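PDB 2GJ2: wsv230 from Shrimp white spot syndrome virus, which is a nonstructural viral protein with a ferredoxin fold that binds metal ions, seen here as cadmium, and whose wider role is unsettled. Local coordinates for residues D12-D18 / T73-M79; M27-T32 / T55-N59. One frame throughout, in Å; residues are numbered along the deposited sequence.

Both contacts belong to one ferredoxin fold, with centres about 14 Å apart on opposite sides of the middle of the chain. Interaction 1 pairs strand 13-16 with 75-78, an outermost strand of the four-stranded antiparallel sheet (order 33-38, 45-50, 13-16, 75-78). Interaction 2 joins the turn after helix 23-27 to strand 56-58 of the small sheet formed with strand 7-9. In chain order the segments run 12-18, 27-32, 55-59, 73-79, so interaction 2 falls between the two halves of interaction 1. They meet in the core: L15 CD1 lies 3.7 Å from M27 CG, and F13 CZ 3.7 Å from F56 CD2. Sheet pairing and helix-end packing thus share one hydrophobic interior.

Interaction 1: residues D12-D18 / T73-M79; sequences DFLLVGD and TLEIQPM. With CD (cadmium ion), chain E.
In this ferredoxin fold, central strand 13-16 pairs antiparallel with 75-78, outermost in this chain's sheet, and D12 binds cadmium. The strand axes approach to 4.4 Å at 161°, in the register F13-P78, L14-Q77, L15-I76, V16-E75. Hydrogen bonds run L14 N–Q77 O (2.7 Å), Q77 N–L14 O (3.0 Å), V16 N–E75 O (2.9 Å) and E75 N–V16 O (2.6 Å). M79 N–D12 O (2.7 Å) continues the backbone pairing at one end; at the other, D18 N donates to T73 OG1 (3.0 Å), which also bonds D71. F13 (chi1 p), L15 and I76 share the face packed by helices 23-27 and 62-69, with F13 CD1 3.2 Å from I76 CD1. L14 points to the opposite face, its CG 3.3 Å from CE of loop residue M79. C49 of the same chain and E34 of the second subunit also bind the ion, bridging two subunits; D12 chelates it through OD1 (2.4 Å), also hydrogen-bonded by L50 N, and OD2 (2.3 Å), with a water at 2.2 Å.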
loop_
_atom_site.group_PDB
_atom_site.type_symbol
_atom_site.label_atom_id
_atom_site.label_comp_id
_atom_site.label_asym_id
_atom_site.label_seq_id
_atom_site.Cartn_x
_atom_site.Cartn_y
_atom_site.Cartn_z
ATOM N N ASP A 12 3.746 -7.066 4.501
ATOM C CA ASP A 12 4.492 -5.824 4.397
ATOM C C ASP A 12 5.548 -5.909 5.461
ATOM O O ASP A 12 5.431 -6.707 6.380
ATOM C CB ASP A 12 3.604 -4.614 4.715
ATOM C CG ASP A 12 2.478 -4.444 3.726
ATOM O OD1 ASP A 12 2.550 -5.068 2.643
ATOM O OD2 ASP A 12 1.532 -3.674 4.035
ATOM N N PHE A 13 6.565 -5.073 5.363
ATOM C CA PHE A 13 7.585 -5.097 6.372
ATOM C C PHE A 13 8.205 -3.734 6.634
ATOM O O PHE A 13 8.097 -2.819 5.825
ATOM C CB PHE A 13 8.649 -6.161 6.025
ATOM C CG PHE A 13 9.192 -6.084 4.622
ATOM C CD1 PHE A 13 10.389 -5.406 4.357
ATOM C CD2 PHE A 13 8.555 -6.751 3.576
ATOM C CE1 PHE A 13 10.954 -5.401 3.068
ATOM C CE2 PHE A 13 9.103 -6.754 2.298
ATOM C CZ PHE A 13 10.322 -6.067 2.043
ATOM N N LEU A 14 8.811 -3.592 7.802
ATOM C CA LEU A 14 9.471 -2.351 8.165
ATOM C C LEU A 14 10.967 -2.510 7.908
ATOM O O LEU A 14 11.555 -3.586 8.079
ATOM C CB LEU A 14 9.224 -2.006 9.650
ATOM C CG LEU A 14 7.767 -1.676 10.020
ATOM C CD1 LEU A 14 7.640 -1.406 11.523
ATOM C CD2 LEU A 14 7.289 -0.457 9.244
ATOM N N LEU A 15 11.577 -1.428 7.473
ATOM C CA LEU A 15 12.995 -1.416 7.214
ATOM C C LEU A 15 13.516 -0.420 8.221
ATOM O O LEU A 15 12.986 0.686 8.319
ATOM C CB LEU A 15 13.265 -0.930 5.788
ATOM C CG LEU A 15 13.019 -1.950 4.669
ATOM C CD1 LEU A 15 13.575 -1.357 3.346
ATOM C CD2 LEU A 15 13.691 -3.303 5.003
ATOM N N VAL A 16 14.532 -0.804 8.978
ATOM C CA VAL A 16 15.083 0.095 9.982
ATOM C C VAL A 16 16.590 0.052 9.909
ATOM O O VAL A 16 17.172 -1.019 9.976
ATOM C CB VAL A 16 14.681 -0.322 11.409
ATOM C CG1 VAL A 16 15.192 0.682 12.396
ATOM C CG2 VAL A 16 13.189 -0.456 11.504
ATOM N N GLY A 17 17.208 1.221 9.800
ATOM C CA GLY A 17 18.653 1.306 9.704
ATOM C C GLY A 17 19.192 2.696 10.019
ATOM O O GLY A 17 18.423 3.615 10.283
ATOM N N ASP A 18 20.513 2.844 9.973
ATOM C CA ASP A 18 21.167 4.112 10.281
ATOM C C ASP A 18 21.578 4.942 9.054
ATOM O O ASP A 18 22.015 6.082 9.180
ATOM C CB ASP A 18 22.395 3.836 11.139
ATOM C CG ASP A 18 22.917 5.078 11.812
ATOM O OD1 ASP A 18 22.154 5.674 12.605
ATOM O OD2 ASP A 18 24.081 5.452 11.551
ATOM N N THR A 73 23.722 -2.005 9.011
ATOM C CA THR A 73 22.922 -1.954 10.239
ATOM C C THR A 73 21.448 -2.251 9.961
ATOM O O THR A 73 20.679 -2.457 10.888
ATOM C CB THR A 73 22.977 -0.542 10.919
ATOM O OG1 THR A 73 22.310 0.411 10.092
ATOM C CG2 THR A 73 24.421 -0.067 11.124
ATOM N N LEU A 74 21.066 -2.266 8.688
ATOM C CA LEU A 74 19.682 -2.501 8.256
ATOM C C LEU A 74 19.034 -3.681 8.973
ATOM O O LEU A 74 19.653 -4.714 9.153
ATOM C CB LEU A 74 19.657 -2.738 6.732
ATOM C CG LEU A 74 18.410 -3.064 5.867
ATOM C CD1 LEU A 74 17.815 -4.427 6.232
ATOM C CD2 LEU A 74 17.372 -1.998 6.061
ATOM N N GLU A 75 17.787 -3.507 9.399
ATOM C CA GLU A 75 17.031 -4.576 10.041
ATOM C C GLU A 75 15.660 -4.644 9.395
ATOM O O GLU A 75 15.150 -3.648 8.879
ATOM C CB GLU A 75 16.843 -4.303 11.533
ATOM C CG GLU A 75 18.097 -4.341 12.372
ATOM C CD GLU A 75 18.563 -5.741 12.675
ATOM O OE1 GLU A 75 17.711 -6.626 12.924
ATOM O OE2 GLU A 75 19.789 -5.954 12.691
ATOM N N ILE A 76 15.060 -5.820 9.393
ATOM C CA ILE A 76 13.728 -5.932 8.840
ATOM C C ILE A 76 12.764 -6.505 9.865
ATOM O O ILE A 76 13.100 -7.397 10.620
ATOM C CB ILE A 76 13.654 -6.816 7.577
ATOM C CG1 ILE A 76 12.214 -6.836 7.080
ATOM C CG2 ILE A 76 14.004 -8.234 7.894
ATOM C CD1 ILE A 76 11.981 -7.721 5.891
ATOM N N GLN A 77 11.553 -5.970 9.864
ATOM C CA GLN A 77 10.505 -6.406 10.769
ATOM C C GLN A 77 9.231 -6.581 9.953
ATOM O O GLN A 77 8.624 -5.604 9.531
ATOM C CB GLN A 77 10.284 -5.348 11.867
ATOM C CG GLN A 77 9.198 -5.678 12.867
ATOM C CD GLN A 77 9.469 -6.962 13.633
ATOM O OE1 GLN A 77 10.282 -6.993 14.558
ATOM N NE2 GLN A 77 8.786 -8.035 13.246
ATOM N N PRO A 78 8.840 -7.837 9.678
ATOM C CA PRO A 78 7.620 -8.129 8.910
ATOM C C PRO A 78 6.393 -7.692 9.702
ATOM O O PRO A 78 6.329 -7.908 10.905
ATOM C CB PRO A 78 7.648 -9.646 8.762
ATOM C CG PRO A 78 9.094 -9.970 8.815
ATOM C CD PRO A 78 9.625 -9.064 9.904
ATOM N N MET A 79 5.431 -7.062 9.032
ATOM C CA MET A 79 4.190 -6.635 9.675
ATOM C C MET A 79 3.261 -7.848 9.928
ATOM O O MET A 79 3.519 -8.946 9.479
ATOM C CB MET A 79 3.495 -5.607 8.782
ATOM C CG MET A 79 4.404 -4.442 8.387
ATOM S SD MET A 79 4.090 -2.931 9.327
ATOM C CE MET A 79 4.947 -3.250 10.798
HETATM CD CD CD E . 0.778 -3.676 1.871
HETATM O O HOH W 1 -0.834 -4.735 0.879
#

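Interaction 2: residues M27-T32 / T55-N59; sequences MKTFDT and TFVLN
An edge-to-face aromatic pair is at the heart of this contact, which closes the end of helix 23-27 against strand 56-58. K28 is the first residue to leave helical geometry, and M27-F30 form a type I beta turn, closed by F30 N to M27 O at 3.1 Å. From there F30 (phi/psi -91/137) turns extended and directs its CA-to-CB bond toward the strand. The nearest CA pair, T32 and F56, is 6.0 Å apart; 27-32 contains no strand, and every close approach involves a side chain. Strand 56-58 pairs instead within its own small sheet, where backbone hydrogen bonds join F56 with T9 and L58 with F7.

In the ring pair the edge of F56 (chi1 t) points at the face of F30 (chi1 m), with centroids 4.9 Å apart, planes at 57°, and F56 CE1 3.6 Å from F30 CD2.

Apolar side-chain contacts flank the rings. M27, m at all three chi angles, brings CE to 3.6 Å from F56 CE1, while F30 CZ lies 3.8 Å from L58 CD2. M27 and L58 both also touch L65 of helix 62-69, and the F56 ring meets F13 of strand 13-16, which ties the pair to the main sheet.

At the T32 end the contacts include polar atoms, but only as van der Waals approaches. T32 CG2 is 3.2 Å from T55 O, and T32 OG1 lies 3.6 Å from F56 CD1, near the plane of that ring. T55 OG1 is hydrogen-bonded elsewhere, to D10.

About 250 Å² is buried between the segments, without hydrogen bonds between them. Their association therefore rests on shape and apolar contact.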
loop_
_atom_site.group_PDB
_atom_site.type_symbol
_atom_site.label_atom_id
_atom_site.label_comp_id
_atom_site.label_asym_id
_atom_site.label_seq_id
_atom_site.Cartn_x
_atom_site.Cartn_y
_atom_site.Cartn_z
ATOM N N MET A 27 14.426 -0.698 -2.947
ATOM C CA MET A 27 13.208 -1.481 -2.788
ATOM C C MET A 27 12.347 -1.438 -4.034
ATOM O O MET A 27 11.709 -2.430 -4.376
ATOM C CB MET A 27 12.411 -1.025 -1.575
ATOM C CG MET A 27 13.091 -1.372 -0.272
ATOM S SD MET A 27 13.705 -3.087 -0.184
ATOM C CE MET A 27 12.257 -4.014 -0.615
ATOM N N LYS A 28 12.366 -0.315 -4.743
ATOM C CA LYS A 28 11.565 -0.199 -5.960
ATOM C C LYS A 28 12.080 -1.007 -7.158
ATOM O O LYS A 28 11.544 -0.896 -8.251
ATOM C CB LYS A 28 11.401 1.272 -6.346
ATOM C CG LYS A 28 10.220 1.922 -5.648
ATOM C CD LYS A 28 10.575 3.288 -5.084
ATOM C CE LYS A 28 11.000 4.251 -6.170
ATOM N NZ LYS A 28 11.302 5.580 -5.576
ATOM N N THR A 29 13.108 -1.824 -6.967
ATOM C CA THR A 29 13.591 -2.621 -8.081
ATOM C C THR A 29 13.036 -4.028 -7.931
ATOM O O THR A 29 13.254 -4.885 -8.775
ATOM C CB THR A 29 15.140 -2.678 -8.162
ATOM O OG1 THR A 29 15.648 -3.487 -7.101
ATOM C CG2 THR A 29 15.742 -1.279 -8.044
ATOM N N PHE A 30 12.317 -4.280 -6.846
ATOM C CA PHE A 30 11.735 -5.598 -6.677
ATOM C C PHE A 30 10.342 -5.571 -7.292
ATOM O O PHE A 30 9.594 -4.605 -7.128
ATOM C CB PHE A 30 11.673 -5.990 -5.198
ATOM C CG PHE A 30 13.023 -6.297 -4.589
ATOM C CD1 PHE A 30 13.809 -5.283 -4.045
ATOM C CD2 PHE A 30 13.498 -7.604 -4.545
ATOM C CE1 PHE A 30 15.045 -5.574 -3.462
ATOM C CE2 PHE A 30 14.726 -7.902 -3.969
ATOM C CZ PHE A 30 15.501 -6.884 -3.426
ATOM N N ASP A 31 10.002 -6.625 -8.016
ATOM C CA ASP A 31 8.708 -6.695 -8.676
ATOM C C ASP A 31 7.570 -7.055 -7.712
ATOM O O ASP A 31 6.407 -7.125 -8.124
ATOM C CB ASP A 31 8.767 -7.708 -9.838
ATOM C CG ASP A 31 9.601 -7.210 -11.027
ATOM O OD1 ASP A 31 10.681 -6.619 -10.808
ATOM O OD2 ASP A 31 9.182 -7.427 -12.186
ATOM N N THR A 32 7.895 -7.287 -6.437
ATOM C CA THR A 32 6.866 -7.623 -5.455
ATOM C C THR A 32 6.457 -6.429 -4.584
ATOM O O THR A 32 5.501 -6.513 -3.822
ATOM C CB THR A 32 7.327 -8.763 -4.513
ATOM O OG1 THR A 32 8.676 -8.523 -4.106
ATOM C CG2 THR A 32 7.221 -10.123 -5.201
ATOM N N THR A 55 5.119 -12.690 -2.736
ATOM C CA THR A 55 6.055 -13.115 -1.714
ATOM C C THR A 55 7.385 -12.385 -1.954
ATOM O O THR A 55 7.921 -12.406 -3.064
ATOM C CB THR A 55 6.275 -14.655 -1.778
ATOM O OG1 THR A 55 5.253 -15.324 -1.029
ATOM C CG2 THR A 55 7.630 -15.031 -1.228
ATOM N N PHE A 56 7.897 -11.718 -0.926
ATOM C CA PHE A 56 9.172 -11.022 -1.053
ATOM C C PHE A 56 10.285 -12.000 -0.678
ATOM O O PHE A 56 10.274 -12.552 0.426
ATOM C CB PHE A 56 9.228 -9.823 -0.123
ATOM C CG PHE A 56 10.533 -9.106 -0.166
ATOM C CD1 PHE A 56 10.820 -8.229 -1.210
ATOM C CD2 PHE A 56 11.506 -9.343 0.818
ATOM C CE1 PHE A 56 12.061 -7.591 -1.284
ATOM C CE2 PHE A 56 12.753 -8.714 0.761
ATOM C CZ PHE A 56 13.036 -7.835 -0.294
ATOM N N VAL A 57 11.238 -12.205 -1.595
ATOM C CA VAL A 57 12.342 -13.154 -1.385
ATOM C C VAL A 57 13.747 -12.623 -1.654
ATOM O O VAL A 57 14.031 -12.130 -2.743
ATOM C CB VAL A 57 12.188 -14.411 -2.279
ATOM C CG1 VAL A 57 11.009 -15.235 -1.848
ATOM C CG2 VAL A 57 12.012 -13.990 -3.718
ATOM N N LEU A 58 14.616 -12.761 -0.652
ATOM C CA LEU A 58 16.027 -12.359 -0.725
ATOM C C LEU A 58 16.792 -13.666 -0.540
ATOM O O LEU A 58 16.839 -14.220 0.566
ATOM C CB LEU A 58 16.394 -11.404 0.417
ATOM C CG LEU A 58 15.899 -9.957 0.405
ATOM C CD1 LEU A 58 16.099 -9.351 1.784
ATOM C CD2 LEU A 58 16.644 -9.151 -0.640
ATOM N N ASN A 59 17.373 -14.171 -1.622
ATOM C CA ASN A 59 18.102 -15.424 -1.543
ATOM C C ASN A 59 19.264 -15.356 -0.552
ATOM O O ASN A 59 19.585 -16.346 0.107
ATOM C CB ASN A 59 18.604 -15.834 -2.933
ATOM C CG ASN A 59 17.467 -16.217 -3.878
ATOM O OD1 ASN A 59 17.002 -15.402 -4.682
ATOM N ND2 ASN A 59 17.005 -17.462 -3.773
#